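Local coordinates for aminopeptidase C (Lactobacillus rhamnosus, PDB 4K7C), which probably removes amino acids from the N-terminal ends of peptides as a cysteine aminopeptidase of the papain-like clan, working as a hexamer, at residues N170-L175 / Y212-Y217; N109-N114 / K182-L187; G153-S158 / N221-F226; C70-A75 / F101-E106. One frame throughout, in Å; residues are numbered along the deposited sequence.

Interaction 1 of 4, residues N170-L175 / Y212-Y217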
loop_
_atom_site.group_PDB
_atom_site.type_symbol
_atom_site.label_atom_id
_atom_site.label_comp_id
_atom_site.label_asym_id
_atom_site.label_seq_id
_atom_site.Cartn_x
_atom_site.Cartn_y
_atom_site.Cartn_z
ATOM N N ASN A 170 2.752 -17.825 18.301
ATOM C CA ASN A 170 2.901 -19.130 17.620
ATOM C C ASN A 170 4.242 -19.814 17.834
ATOM O O ASN A 170 4.294 -20.996 18.163
ATOM C CB ASN A 170 2.553 -19.020 16.132
ATOM C CG ASN A 170 1.044 -18.862 15.881
ATOM N N GLU A 171 5.346 -19.091 17.687
ATOM C CA GLU A 171 6.692 -19.689 17.820
ATOM C C GLU A 171 6.981 -20.135 19.295
ATOM O O GLU A 171 7.552 -21.221 19.558
ATOM C CB GLU A 171 7.779 -18.736 17.325
ATOM C CG GLU A 171 7.785 -18.265 15.830
ATOM C CD GLU A 171 8.390 -16.749 15.525
ATOM O OE1 GLU A 171 9.527 -16.310 15.994
ATOM O OE2 GLU A 171 7.703 -15.956 14.731
ATOM N N LEU A 172 6.530 -19.325 20.236
ATOM C CA LEU A 172 6.660 -19.680 21.650
ATOM C C LEU A 172 5.855 -20.958 21.932
ATOM O O LEU A 172 6.363 -21.844 22.574
ATOM C CB LEU A 172 6.253 -18.503 22.566
ATOM C CG LEU A 172 6.029 -18.821 24.068
ATOM C CD1 LEU A 172 7.330 -19.350 24.632
ATOM C CD2 LEU A 172 5.494 -17.620 24.776
ATOM N N ASN A 173 4.600 -21.043 21.494
ATOM C CA ASN A 173 3.841 -22.272 21.757
ATOM C C ASN A 173 4.511 -23.473 21.088
ATOM O O ASN A 173 4.585 -24.558 21.701
ATOM C CB ASN A 173 2.389 -22.179 21.302
ATOM C CG ASN A 173 1.605 -21.284 22.212
ATOM O OD1 ASN A 173 1.692 -21.425 23.430
ATOM N ND2 ASN A 173 0.903 -20.335 21.662
ATOM N N GLY A 174 5.017 -23.285 19.858
ATOM C CA GLY A 174 5.691 -24.409 19.171
ATOM C C GLY A 174 6.885 -24.934 19.946
ATOM O O GLY A 174 7.073 -26.137 20.150
ATOM N N LEU A 175 7.736 -24.029 20.423
ATOM C CA LEU A 175 8.977 -24.431 21.126
ATOM C C LEU A 175 8.663 -24.919 22.526
ATOM O O LEU A 175 9.199 -25.948 22.932
ATOM C CB LEU A 175 9.978 -23.242 21.233
ATOM C CG LEU A 175 11.313 -23.544 21.923
ATOM C CD1 LEU A 175 12.055 -24.627 21.151
ATOM C CD2 LEU A 175 12.110 -22.218 22.071
ATOM N N TYR A 212 11.405 -21.537 32.573
ATOM C CA TYR A 212 11.465 -20.193 33.075
ATOM C C TYR A 212 12.285 -19.294 32.135
ATOM O O TYR A 212 11.859 -18.165 31.779
ATOM C CB TYR A 212 11.963 -20.156 34.568
ATOM C CG TYR A 212 11.886 -18.765 35.161
ATOM C CD1 TYR A 212 10.752 -18.317 35.757
ATOM C CD2 TYR A 212 12.912 -17.844 34.986
ATOM C CE1 TYR A 212 10.617 -17.035 36.220
ATOM C CE2 TYR A 212 12.792 -16.539 35.488
ATOM C CZ TYR A 212 11.636 -16.167 36.100
ATOM O OH TYR A 212 11.511 -14.885 36.558
ATOM N N ARG A 213 13.441 -19.761 31.735
ATOM C CA ARG A 213 14.323 -19.046 30.844
ATOM C C ARG A 213 13.734 -18.801 29.427
ATOM O O ARG A 213 13.879 -17.721 28.882
ATOM C CB ARG A 213 15.648 -19.734 30.804
ATOM C CG ARG A 213 16.573 -19.128 29.775
ATOM C CD ARG A 213 17.986 -19.574 29.971
ATOM N NE ARG A 213 18.257 -20.957 29.703
ATOM C CZ ARG A 213 18.480 -21.852 30.697
ATOM N NH1 ARG A 213 18.837 -23.096 30.413
ATOM N NH2 ARG A 213 18.296 -21.498 31.998
ATOM N N ILE A 214 13.047 -19.797 28.880
ATOM C CA ILE A 214 12.317 -19.628 27.589
ATOM C C ILE A 214 11.270 -18.532 27.671
ATOM O O ILE A 214 11.170 -17.673 26.817
ATOM C CB ILE A 214 11.647 -20.988 27.171
ATOM C CG1 ILE A 214 12.737 -21.998 26.841
ATOM C CG2 ILE A 214 10.625 -20.752 26.059
ATOM C CD1 ILE A 214 12.248 -23.438 26.733
ATOM N N LEU A 215 10.539 -18.485 28.786
ATOM C CA LEU A 215 9.566 -17.415 28.984
ATOM C C LEU A 215 10.154 -16.046 29.313
ATOM O O LEU A 215 9.667 -15.054 28.873
ATOM C CB LEU A 215 8.574 -17.875 30.037
ATOM C CG LEU A 215 7.799 -19.079 29.621
ATOM C CD1 LEU A 215 7.060 -19.666 30.811
ATOM C CD2 LEU A 215 6.742 -18.813 28.549
ATOM N N ALA A 216 11.259 -16.006 30.071
ATOM C CA ALA A 216 11.913 -14.736 30.387
ATOM C C ALA A 216 12.476 -14.161 29.100
ATOM O O ALA A 216 12.326 -12.940 28.785
ATOM C CB ALA A 216 12.986 -14.990 31.421
ATOM N N TYR A 217 13.067 -15.024 28.290
ATOM C CA TYR A 217 13.616 -14.522 27.004
ATOM C C TYR A 217 12.502 -14.025 26.050
ATOM O O TYR A 217 12.688 -13.028 25.338
ATOM C CB TYR A 217 14.387 -15.583 26.280
ATOM C CG TYR A 217 15.799 -15.812 26.757
ATOM C CD1 TYR A 217 16.256 -15.319 27.989
ATOM C CD2 TYR A 217 16.641 -16.632 26.049
ATOM C CE1 TYR A 217 17.560 -15.573 28.465
ATOM C CE2 TYR A 217 17.944 -16.866 26.494
ATOM C CZ TYR A 217 18.388 -16.373 27.708
ATOM O OH TYR A 217 19.681 -16.634 28.073
#
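The carbonyl oxygens of I214 and L215, the two residues whose side chains meet L172 across the contact, both reach T218 OG1, the first in a hydrogen bond and the second in a weak one. L172 also touches T218 itself, and with it L219, so it packs along the last turn of helix 197-219 as well. Between the two segments the touching is wholly apolar. Methyl CD1 of L172 lies 3.9 Å from CG2 of I214, the beta-branch methyl, and 4.0 Å from CD2 of L215. The other methyl, L172 CD2, also reaches L215 CD2, at 4.1 Å, so this one methyl of L215 sits against both prongs of the leucine fork. The side chains of L172 and L215 cross at about a right angle. Swinging CG opposite the backbone nitrogen (chi1 167°) carries the fork of L172 towards the neighbouring helix, although its CB does not point there. L172 and I214 form the closest backbone pair, their CA atoms 8.2 Å apart. The helices follow one another in sequence and run in opposite senses as a helical hairpin, and K104 of helix 96-117 packs on both L172 and L215. Polar anchoring lies on other faces: N173 is hydrogen-bonded to Q136 and D138, while R213 NE and NH1 bind the carbonyl oxygens of F343 and N344 of a second subunit. Between these two segments, then, cohesion comes from apolar contact and the exclusion of water, and the directional bonds named run to other parts of the chain and to the second subunit.

Interaction 2 of 4, residues N109-N114 / K182-L187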
loop_
_atom_site.group_PDB
_atom_site.type_symbol
_atom_site.label_atom_id
_atom_site.label_comp_id
_atom_site.label_asym_id
_atom_site.label_seq_id
_atom_site.Cartn_x
_atom_site.Cartn_y
_atom_site.Cartn_z
ATOM N N ASN A 109 4.372 -26.655 34.652
ATOM C CA ASN A 109 4.288 -27.458 35.866
ATOM C C ASN A 109 3.024 -28.327 35.956
ATOM O O ASN A 109 3.115 -29.533 36.300
ATOM C CB ASN A 109 4.321 -26.535 37.080
ATOM C CG ASN A 109 4.482 -27.311 38.382
ATOM O OD1 ASN A 109 5.490 -28.026 38.514
ATOM N ND2 ASN A 109 3.568 -27.168 39.280
ATOM N N TYR A 110 1.885 -27.716 35.642
ATOM C CA TYR A 110 0.631 -28.478 35.518
ATOM C C TYR A 110 0.732 -29.670 34.597
ATOM O O TYR A 110 0.377 -30.772 35.000
ATOM C CB TYR A 110 -0.567 -27.560 35.155
ATOM C CG TYR A 110 -1.892 -28.066 35.651
ATOM C CD1 TYR A 110 -2.399 -27.611 36.844
ATOM C CD2 TYR A 110 -2.651 -28.960 34.939
ATOM C CE1 TYR A 110 -3.603 -28.016 37.336
ATOM C CE2 TYR A 110 -3.879 -29.394 35.446
ATOM C CZ TYR A 110 -4.326 -28.933 36.652
ATOM O OH TYR A 110 -5.535 -29.298 37.202
ATOM N N PHE A 111 1.310 -29.471 33.404
ATOM C CA PHE A 111 1.531 -30.522 32.449
ATOM C C PHE A 111 2.436 -31.636 33.027
ATOM O O PHE A 111 2.134 -32.817 32.895
ATOM C CB PHE A 111 2.134 -29.939 31.158
ATOM C CG PHE A 111 2.556 -30.984 30.165
ATOM C CD1 PHE A 111 1.649 -31.545 29.271
ATOM C CD2 PHE A 111 3.882 -31.343 30.082
ATOM C CE1 PHE A 111 2.097 -32.504 28.361
ATOM C CE2 PHE A 111 4.327 -32.300 29.233
ATOM C CZ PHE A 111 3.430 -32.891 28.327
ATOM N N TYR A 112 3.531 -31.260 33.666
ATOM C CA TYR A 112 4.451 -32.262 34.202
ATOM C C TYR A 112 3.716 -33.102 35.259
ATOM O O TYR A 112 3.943 -34.321 35.365
ATOM C CB TYR A 112 5.661 -31.632 34.808
ATOM C CG TYR A 112 6.559 -30.887 33.868
ATOM C CD1 TYR A 112 6.801 -31.330 32.561
ATOM C CD2 TYR A 112 7.233 -29.727 34.285
ATOM C CE1 TYR A 112 7.694 -30.681 31.702
ATOM C CE2 TYR A 112 8.129 -29.063 33.445
ATOM C CZ TYR A 112 8.337 -29.489 32.133
ATOM O OH TYR A 112 9.224 -28.853 31.241
ATOM N N GLU A 113 2.906 -32.465 36.065
ATOM C CA GLU A 113 2.206 -33.180 37.142
ATOM C C GLU A 113 1.172 -34.121 36.511
ATOM O O GLU A 113 0.933 -35.255 37.008
ATOM C CB GLU A 113 1.586 -32.209 38.161
ATOM C CG GLU A 113 2.636 -31.556 39.064
ATOM C CD GLU A 113 3.337 -32.586 39.940
ATOM O OE1 GLU A 113 2.590 -33.513 40.400
ATOM O OE2 GLU A 113 4.574 -32.492 40.150
ATOM N N ASN A 114 0.552 -33.678 35.429
ATOM C CA ASN A 114 -0.381 -34.567 34.684
ATOM C C ASN A 114 0.287 -35.757 34.044
ATOM O O ASN A 114 -0.277 -36.886 34.046
ATOM C CB ASN A 114 -1.236 -33.781 33.680
ATOM C CG ASN A 114 -2.409 -33.091 34.349
ATOM O OD1 ASN A 114 -2.864 -33.517 35.401
ATOM N ND2 ASN A 114 -2.927 -32.011 33.735
ATOM N N LYS A 182 9.270 -33.457 25.113
ATOM C CA LYS A 182 10.549 -34.042 25.311
ATOM C C LYS A 182 10.697 -34.392 26.781
ATOM O O LYS A 182 11.196 -35.455 27.128
ATOM C CB LYS A 182 11.654 -33.081 24.943
ATOM C CG LYS A 182 13.023 -33.611 25.281
ATOM C CD LYS A 182 14.118 -32.664 24.872
ATOM C CE LYS A 182 15.478 -33.366 25.024
ATOM N NZ LYS A 182 15.845 -33.225 26.406
ATOM N N ASP A 183 10.342 -33.439 27.616
ATOM C CA ASP A 183 10.376 -33.680 29.080
ATOM C C ASP A 183 9.379 -34.781 29.537
ATOM O O ASP A 183 9.655 -35.525 30.513
ATOM C CB ASP A 183 10.118 -32.381 29.819
ATOM C CG ASP A 183 11.264 -31.409 29.752
ATOM O OD1 ASP A 183 12.424 -31.802 29.434
ATOM O OD2 ASP A 183 10.985 -30.217 30.067
ATOM N N ALA A 184 8.224 -34.911 28.878
ATOM C CA ALA A 184 7.275 -35.978 29.180
ATOM C C ALA A 184 7.917 -37.323 28.937
ATOM O O ALA A 184 7.733 -38.264 29.695
ATOM C CB ALA A 184 6.011 -35.855 28.321
ATOM N N VAL A 185 8.722 -37.443 27.886
ATOM C CA VAL A 185 9.464 -38.682 27.663
ATOM C C VAL A 185 10.325 -39.075 28.878
ATOM O O VAL A 185 10.304 -40.220 29.361
ATOM C CB VAL A 185 10.419 -38.602 26.463
ATOM C CG1 VAL A 185 11.073 -39.949 26.252
ATOM C CG2 VAL A 185 9.698 -38.227 25.147
ATOM N N THR A 186 11.060 -38.092 29.376
ATOM C CA THR A 186 12.017 -38.271 30.450
ATOM C C THR A 186 11.236 -38.615 31.733
ATOM O O THR A 186 11.614 -39.540 32.475
ATOM C CB THR A 186 12.806 -36.971 30.688
ATOM O OG1 THR A 186 13.514 -36.601 29.483
ATOM C CG2 THR A 186 13.768 -37.109 31.786
ATOM N N LEU A 187 10.150 -37.919 31.974
ATOM C CA LEU A 187 9.320 -38.137 33.185
ATOM C C LEU A 187 8.680 -39.539 33.218
ATOM O O LEU A 187 8.733 -40.279 34.280
ATOM C CB LEU A 187 8.261 -37.066 33.393
ATOM C CG LEU A 187 8.706 -35.627 33.750
ATOM C CD1 LEU A 187 7.480 -34.708 33.728
ATOM C CD2 LEU A 187 9.371 -35.564 35.099
#
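Y112 meets D183 and L187 where helices 96-117 and 170-192 pack side by side in a helical bundle, the axes of the two short segments 10.2 Å apart at closest approach and crossing at -35°. Methyl CD1 of L187 lies 3.6 Å from CD1 of the Y112 ring and 3.7 Å from Y112 CB, the leucine crossing the tyrosine at about a right angle. Further along the ring, CE1 of Y112 rests 3.5 Å from the CB of D183, and beyond it Y112 OH comes to 2.5 Å from D183 OD2, the ring and carboxylate planes standing 54° apart. Beside this pair F111 CZ touches A184 CB at 3.9 Å; with CG placed opposite the backbone nitrogen (chi1 173°), the F111 ring reaches over to the small alanine, and L132 of helix 126-133 packs on both residues. In the second shell, Y112 OH is hydrogen-bonded to D211 OD2, and D183 OD2 forms a salt bridge with K179 NZ one turn earlier on its own helix. Farther out, K204 NZ of helix 197-219 bridges two side chains of helix 96-117, in a salt bridge with E113 OE2 and a hydrogen bond with N109 OD1.

Interaction 3 of 4, residues G153-S158 / N221-F226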
loop_
_atom_site.group_PDB
_atom_site.type_symbol
_atom_site.label_atom_id
_atom_site.label_comp_id
_atom_site.label_asym_id
_atom_site.label_seq_id
_atom_site.Cartn_x
_atom_site.Cartn_y
_atom_site.Cartn_z
ATOM N N GLY A 153 -0.790 -11.446 41.536
ATOM C CA GLY A 153 -1.330 -10.105 41.387
ATOM C C GLY A 153 -1.369 -9.614 39.972
ATOM O O GLY A 153 -1.606 -10.416 39.079
ATOM N N ILE A 154 -1.227 -8.331 39.778
ATOM C CA ILE A 154 -1.322 -7.752 38.447
ATOM C C ILE A 154 -0.525 -6.458 38.457
ATOM O O ILE A 154 -0.228 -5.871 39.513
ATOM C CB ILE A 154 -2.824 -7.584 37.979
ATOM C CG1 ILE A 154 -2.956 -7.441 36.424
ATOM C CG2 ILE A 154 -3.549 -6.434 38.687
ATOM C CD1 ILE A 154 -2.280 -8.539 35.605
ATOM N N VAL A 155 -0.190 -5.996 37.268
ATOM C CA VAL A 155 0.500 -4.744 37.046
ATOM C C VAL A 155 -0.122 -3.920 35.887
ATOM O O VAL A 155 -0.756 -4.501 34.983
ATOM C CB VAL A 155 2.017 -4.950 36.810
ATOM C CG1 VAL A 155 2.637 -5.729 37.954
ATOM C CG2 VAL A 155 2.333 -5.599 35.468
ATOM N N PRO A 156 0.081 -2.606 35.909
ATOM C CA PRO A 156 -0.215 -1.793 34.730
ATOM C C PRO A 156 0.494 -2.340 33.499
ATOM O O PRO A 156 1.596 -2.827 33.526
ATOM C CB PRO A 156 0.372 -0.447 35.094
ATOM C CG PRO A 156 0.328 -0.406 36.585
ATOM C CD PRO A 156 0.807 -1.781 36.918
ATOM N N LYS A 157 -0.145 -2.153 32.363
ATOM C CA LYS A 157 0.445 -2.478 31.092
ATOM C C LYS A 157 1.814 -1.838 30.864
ATOM O O LYS A 157 2.737 -2.492 30.413
ATOM C CB LYS A 157 -0.567 -2.159 29.945
ATOM C CG LYS A 157 -0.113 -2.818 28.607
ATOM C CD LYS A 157 -0.915 -2.276 27.455
ATOM C CE LYS A 157 -0.545 -2.905 26.169
ATOM N NZ LYS A 157 -0.776 -4.377 26.373
ATOM N N SER A 158 1.972 -0.573 31.196
ATOM C CA SER A 158 3.251 0.116 31.058
ATOM C C SER A 158 4.375 -0.520 31.816
ATOM O O SER A 158 5.492 -0.318 31.473
ATOM C CB SER A 158 3.150 1.588 31.502
ATOM O OG SER A 158 2.846 1.672 32.883
ATOM N N ASN A 221 11.137 -10.278 32.117
ATOM C CA ASN A 221 11.161 -10.614 33.524
ATOM C C ASN A 221 9.925 -10.063 34.197
ATOM O O ASN A 221 9.620 -8.850 34.135
ATOM C CB ASN A 221 12.329 -9.960 34.196
ATOM C CG ASN A 221 13.671 -10.387 33.668
ATOM O OD1 ASN A 221 13.949 -11.574 33.372
ATOM N ND2 ASN A 221 14.468 -9.388 33.408
ATOM N N PRO A 222 9.214 -10.909 34.901
ATOM C CA PRO A 222 8.076 -10.356 35.659
ATOM C C PRO A 222 8.500 -9.423 36.738
ATOM O O PRO A 222 9.454 -9.726 37.512
ATOM C CB PRO A 222 7.438 -11.590 36.272
ATOM C CG PRO A 222 7.992 -12.725 35.550
ATOM C CD PRO A 222 9.394 -12.354 35.140
ATOM N N PRO A 223 7.867 -8.280 36.813
ATOM C CA PRO A 223 8.232 -7.328 37.828
ATOM C C PRO A 223 7.871 -7.802 39.273
ATOM O O PRO A 223 6.954 -8.544 39.464
ATOM C CB PRO A 223 7.388 -6.110 37.485
ATOM C CG PRO A 223 6.330 -6.609 36.570
ATOM C CD PRO A 223 6.882 -7.759 35.857
ATOM N N THR A 224 8.642 -7.356 40.253
ATOM C CA THR A 224 8.362 -7.615 41.641
ATOM C C THR A 224 8.075 -6.324 42.482
ATOM O O THR A 224 7.412 -6.365 43.516
ATOM C CB THR A 224 9.569 -8.346 42.293
ATOM O OG1 THR A 224 10.780 -7.615 42.031
ATOM C CG2 THR A 224 9.696 -9.796 41.742
ATOM N N LYS A 225 8.565 -5.205 42.046
ATOM C CA LYS A 225 8.425 -3.943 42.760
ATOM C C LYS A 225 8.461 -2.792 41.760
ATOM O O LYS A 225 9.377 -2.738 40.904
ATOM C CB LYS A 225 9.599 -3.818 43.712
ATOM C CG LYS A 225 9.619 -2.516 44.472
ATOM C CD LYS A 225 10.608 -2.572 45.615
ATOM C CE LYS A 225 11.738 -1.596 45.379
ATOM N NZ LYS A 225 12.561 -1.576 46.611
ATOM N N PHE A 226 7.508 -1.862 41.822
ATOM C CA PHE A 226 7.568 -0.728 40.867
ATOM C C PHE A 226 6.868 0.495 41.437
ATOM O O PHE A 226 6.006 0.393 42.348
ATOM C CB PHE A 226 6.868 -1.140 39.565
ATOM C CG PHE A 226 5.429 -1.617 39.777
ATOM C CD1 PHE A 226 5.165 -2.913 40.166
ATOM C CD2 PHE A 226 4.416 -0.784 39.622
ATOM C CE1 PHE A 226 3.855 -3.351 40.396
ATOM C CE2 PHE A 226 3.099 -1.178 39.800
ATOM C CZ PHE A 226 2.803 -2.486 40.202
#
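V155 and P156 pack against F226, and V155 also against P223, where two loops come together, one following helix 142-152 and the other leading from helix 197-219 into strand 226-231. The apolar contacts centre on the far end of the F226 ring: V155 CG1 lies 3.6 Å from CE1, and P156 CD lies 3.7 Å from CE2, so the two CE carbons flanking CZ each have their own partner. Methyl V155 CG1 is shared, since P223 CG approaches it at 4.0 Å. Placing CG between its backbone nitrogen and carbonyl carbon (chi1 55°) directs the F226 ring at the 153-158 loop, and F248 of helix 245-253 packs on both F226 and P156. An alanine in place of F226 would probably leave V155 CG1 and P156 CD without their aromatic partner and open a gap beside F248. No hydrogen bond joins the two segments; backbone bonds run instead from V155 to S95, I154 to P245 and F226 to L243, and K157 NZ bonds Q96 OE1. Both segments are thus tied by backbone bonds to the chain around L243 and P245, while they hold each other only by the fit of apolar surfaces.

Interaction 4 of 4, residues C70-A75 / F101-E106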
loop_
_atom_site.group_PDB
_atom_site.type_symbol
_atom_site.label_atom_id
_atom_site.label_comp_id
_atom_site.label_asym_id
_atom_site.label_seq_id
_atom_site.Cartn_x
_atom_site.Cartn_y
_atom_site.Cartn_z
ATOM N N CYS A 70 -7.772 -14.292 24.738
ATOM C CA CYS A 70 -9.055 -13.578 24.912
ATOM C C CYS A 70 -9.518 -13.612 26.380
ATOM O O CYS A 70 -9.793 -12.572 26.942
ATOM C CB CYS A 70 -10.105 -14.161 23.985
ATOM S SG CYS A 70 -10.404 -15.840 24.457
ATOM N N TRP A 71 -9.431 -14.785 27.015
ATOM C CA TRP A 71 -9.900 -14.991 28.405
ATOM C C TRP A 71 -9.238 -14.021 29.387
ATOM O O TRP A 71 -9.895 -13.470 30.229
ATOM C CB TRP A 71 -9.670 -16.422 28.834
ATOM C CG TRP A 71 -8.209 -16.891 28.873
ATOM C CD1 TRP A 71 -7.311 -16.971 27.825
ATOM C CD2 TRP A 71 -7.513 -17.384 30.023
ATOM N NE1 TRP A 71 -6.116 -17.442 28.262
ATOM C CE2 TRP A 71 -6.223 -17.757 29.595
ATOM C CE3 TRP A 71 -7.855 -17.549 31.354
ATOM C CZ2 TRP A 71 -5.289 -18.302 30.462
ATOM C CZ3 TRP A 71 -6.920 -18.123 32.217
ATOM C CH2 TRP A 71 -5.682 -18.485 31.775
HETATM N N MSE A 72 -7.943 -13.777 29.182
HETATM C CA MSE A 72 -7.170 -12.827 29.993
HETATM C C MSE A 72 -7.529 -11.383 29.722
HETATM O O MSE A 72 -7.743 -10.599 30.611
HETATM C CB MSE A 72 -5.664 -12.947 29.741
HETATM C CG MSE A 72 -5.089 -14.287 29.850
HETATM SE SE MSE A 72 -3.173 -14.096 29.435
HETATM C CE MSE A 72 -3.065 -15.997 29.743
ATOM N N PHE A 73 -7.612 -11.035 28.442
ATOM C CA PHE A 73 -8.011 -9.698 28.021
ATOM C C PHE A 73 -9.377 -9.372 28.576
ATOM O O PHE A 73 -9.579 -8.270 29.140
ATOM C CB PHE A 73 -7.969 -9.526 26.471
ATOM C CG PHE A 73 -6.587 -9.193 25.964
ATOM C CD1 PHE A 73 -6.289 -7.908 25.520
ATOM C CD2 PHE A 73 -5.617 -10.119 25.954
ATOM C CE1 PHE A 73 -5.036 -7.579 25.084
ATOM C CE2 PHE A 73 -4.330 -9.823 25.518
ATOM C CZ PHE A 73 -4.031 -8.525 25.125
ATOM N N ALA A 74 -10.299 -10.334 28.463
ATOM C CA ALA A 74 -11.654 -10.108 28.943
ATOM C C ALA A 74 -11.720 -9.963 30.473
ATOM O O ALA A 74 -12.342 -9.044 31.008
ATOM C CB ALA A 74 -12.575 -11.190 28.474
ATOM N N ALA A 75 -11.031 -10.803 31.170
ATOM C CA ALA A 75 -11.010 -10.681 32.655
ATOM C C ALA A 75 -10.386 -9.356 33.024
ATOM O O ALA A 75 -10.924 -8.617 33.876
ATOM C CB ALA A 75 -10.271 -11.803 33.294
ATOM N N PHE A 101 2.703 -14.611 31.057
ATOM C CA PHE A 101 3.919 -15.226 31.595
ATOM C C PHE A 101 3.622 -16.351 32.641
ATOM O O PHE A 101 4.075 -17.458 32.498
ATOM C CB PHE A 101 4.873 -14.112 32.156
ATOM C CG PHE A 101 6.217 -14.667 32.679
ATOM C CD1 PHE A 101 7.402 -14.545 31.984
ATOM C CD2 PHE A 101 6.240 -15.357 33.879
ATOM C CE1 PHE A 101 8.586 -15.059 32.513
ATOM C CE2 PHE A 101 7.402 -15.896 34.379
ATOM C CZ PHE A 101 8.561 -15.801 33.675
ATOM N N TRP A 102 2.879 -15.991 33.701
ATOM C CA TRP A 102 2.591 -16.857 34.827
ATOM C C TRP A 102 1.676 -18.000 34.412
ATOM O O TRP A 102 1.882 -19.139 34.823
ATOM C CB TRP A 102 2.008 -16.057 35.944
ATOM C CG TRP A 102 3.012 -15.121 36.544
ATOM C CD1 TRP A 102 2.919 -13.765 36.670
ATOM C CD2 TRP A 102 4.271 -15.487 37.118
ATOM N NE1 TRP A 102 4.044 -13.275 37.298
ATOM C CE2 TRP A 102 4.881 -14.309 37.578
ATOM C CE3 TRP A 102 4.932 -16.688 37.296
ATOM C CZ2 TRP A 102 6.169 -14.300 38.237
ATOM C CZ3 TRP A 102 6.208 -16.696 37.904
ATOM C CH2 TRP A 102 6.818 -15.516 38.353
ATOM N N ASP A 103 0.780 -17.736 33.471
ATOM C CA ASP A 103 -0.052 -18.774 32.933
ATOM C C ASP A 103 0.780 -19.883 32.249
ATOM O O ASP A 103 0.679 -21.126 32.530
ATOM C CB ASP A 103 -1.099 -18.211 31.968
ATOM C CG ASP A 103 -2.038 -19.278 31.468
ATOM O OD1 ASP A 103 -2.682 -19.930 32.328
ATOM O OD2 ASP A 103 -2.140 -19.462 30.178
ATOM N N LYS A 104 1.617 -19.525 31.305
ATOM C CA LYS A 104 2.523 -20.459 30.663
ATOM C C LYS A 104 3.447 -21.208 31.577
ATOM O O LYS A 104 3.707 -22.367 31.416
ATOM C CB LYS A 104 3.358 -19.727 29.611
ATOM C CG LYS A 104 2.620 -19.217 28.399
ATOM C CD LYS A 104 3.079 -19.892 27.148
ATOM C CE LYS A 104 2.244 -19.603 25.876
ATOM N NZ LYS A 104 0.831 -20.041 25.908
ATOM N N PHE A 105 4.023 -20.499 32.544
ATOM C CA PHE A 105 4.924 -21.151 33.445
ATOM C C PHE A 105 4.172 -22.155 34.352
ATOM O O PHE A 105 4.614 -23.301 34.499
ATOM C CB PHE A 105 5.699 -20.117 34.246
ATOM C CG PHE A 105 6.849 -20.723 35.000
ATOM C CD1 PHE A 105 7.799 -21.492 34.325
ATOM C CD2 PHE A 105 6.991 -20.503 36.345
ATOM C CE1 PHE A 105 8.823 -22.113 34.979
ATOM C CE2 PHE A 105 8.082 -21.118 36.997
ATOM C CZ PHE A 105 9.007 -21.871 36.302
ATOM N N GLU A 106 3.041 -21.744 34.894
ATOM C CA GLU A 106 2.200 -22.620 35.775
ATOM C C GLU A 106 1.685 -23.763 34.950
ATOM O O GLU A 106 1.776 -24.894 35.364
ATOM C CB GLU A 106 1.060 -21.843 36.403
ATOM C CG GLU A 106 1.543 -20.897 37.501
ATOM C CD GLU A 106 1.876 -21.596 38.863
ATOM O OE1 GLU A 106 1.608 -22.816 39.082
ATOM O OE2 GLU A 106 2.455 -20.860 39.728
#
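The six-membered end of the W71 indole faces the carboxylate of D103 edge-on, the two side chains coming from opposite directions. CG of D103 lies in the plane of the indole, 3.5 Å from W71 CZ2, and the carboxylate is turned 69° against that plane. Its oxygens are shared between neighbouring ring carbons, OD2 lying 3.4 Å from CZ2 and OD1 3.4 Å from CH2. M72, deposited as selenomethionine, lies over the rim of one W71 face, its CG 3.6 Å above the plane, and its extended chain carries CE to 3.6 Å from D103 OD2, crossing the aspartate obliquely. D103 stretches out to both because its CG stands opposite the backbone nitrogen (chi1 -176°). The stronger polar partners lie beyond: D103 OD2 is in a salt bridge with K107 NZ one turn on, D103 OD1 is hydrogen-bonded to N284 ND2, and W71 NE1 is held by the carbonyl O of D138, which fixes the turn of the indole. With D103 replaced by an alanine, K107 would probably lose its charge mate and N284 its acceptor, and a gap would be left at the edge of W71. Helix 70-87 begins at C70, and in papain-like peptidases the corresponding helix carries the nucleophilic cysteine at its start, so this contact ties that helix to helix 96-117. The weakly positive C-H rim of the indole is likely to suit a buried carboxylate, whose charge is probably balanced chiefly by K107.

All four contacts are buried, but they lie at different depths: interaction 4 is centred about 10 Å from the middle of the chain, the others 22 to 25 Å out, and only P223 of interaction 3 is partly exposed among the touching residues. Helix 96-117 serves interactions 2 and 4, and helix 170-192 serves interactions 1 and 2. Interactions 1 and 3 are apolar between their segments, whereas 2 and 4 bring an aspartate against an aromatic residue, with the charge of each aspartate met by a lysine outside the segments. Y212 and F101 pack interaction 1 against 4, and P222 joins interaction 3 to both. Every contact also has residues touching a second subunit.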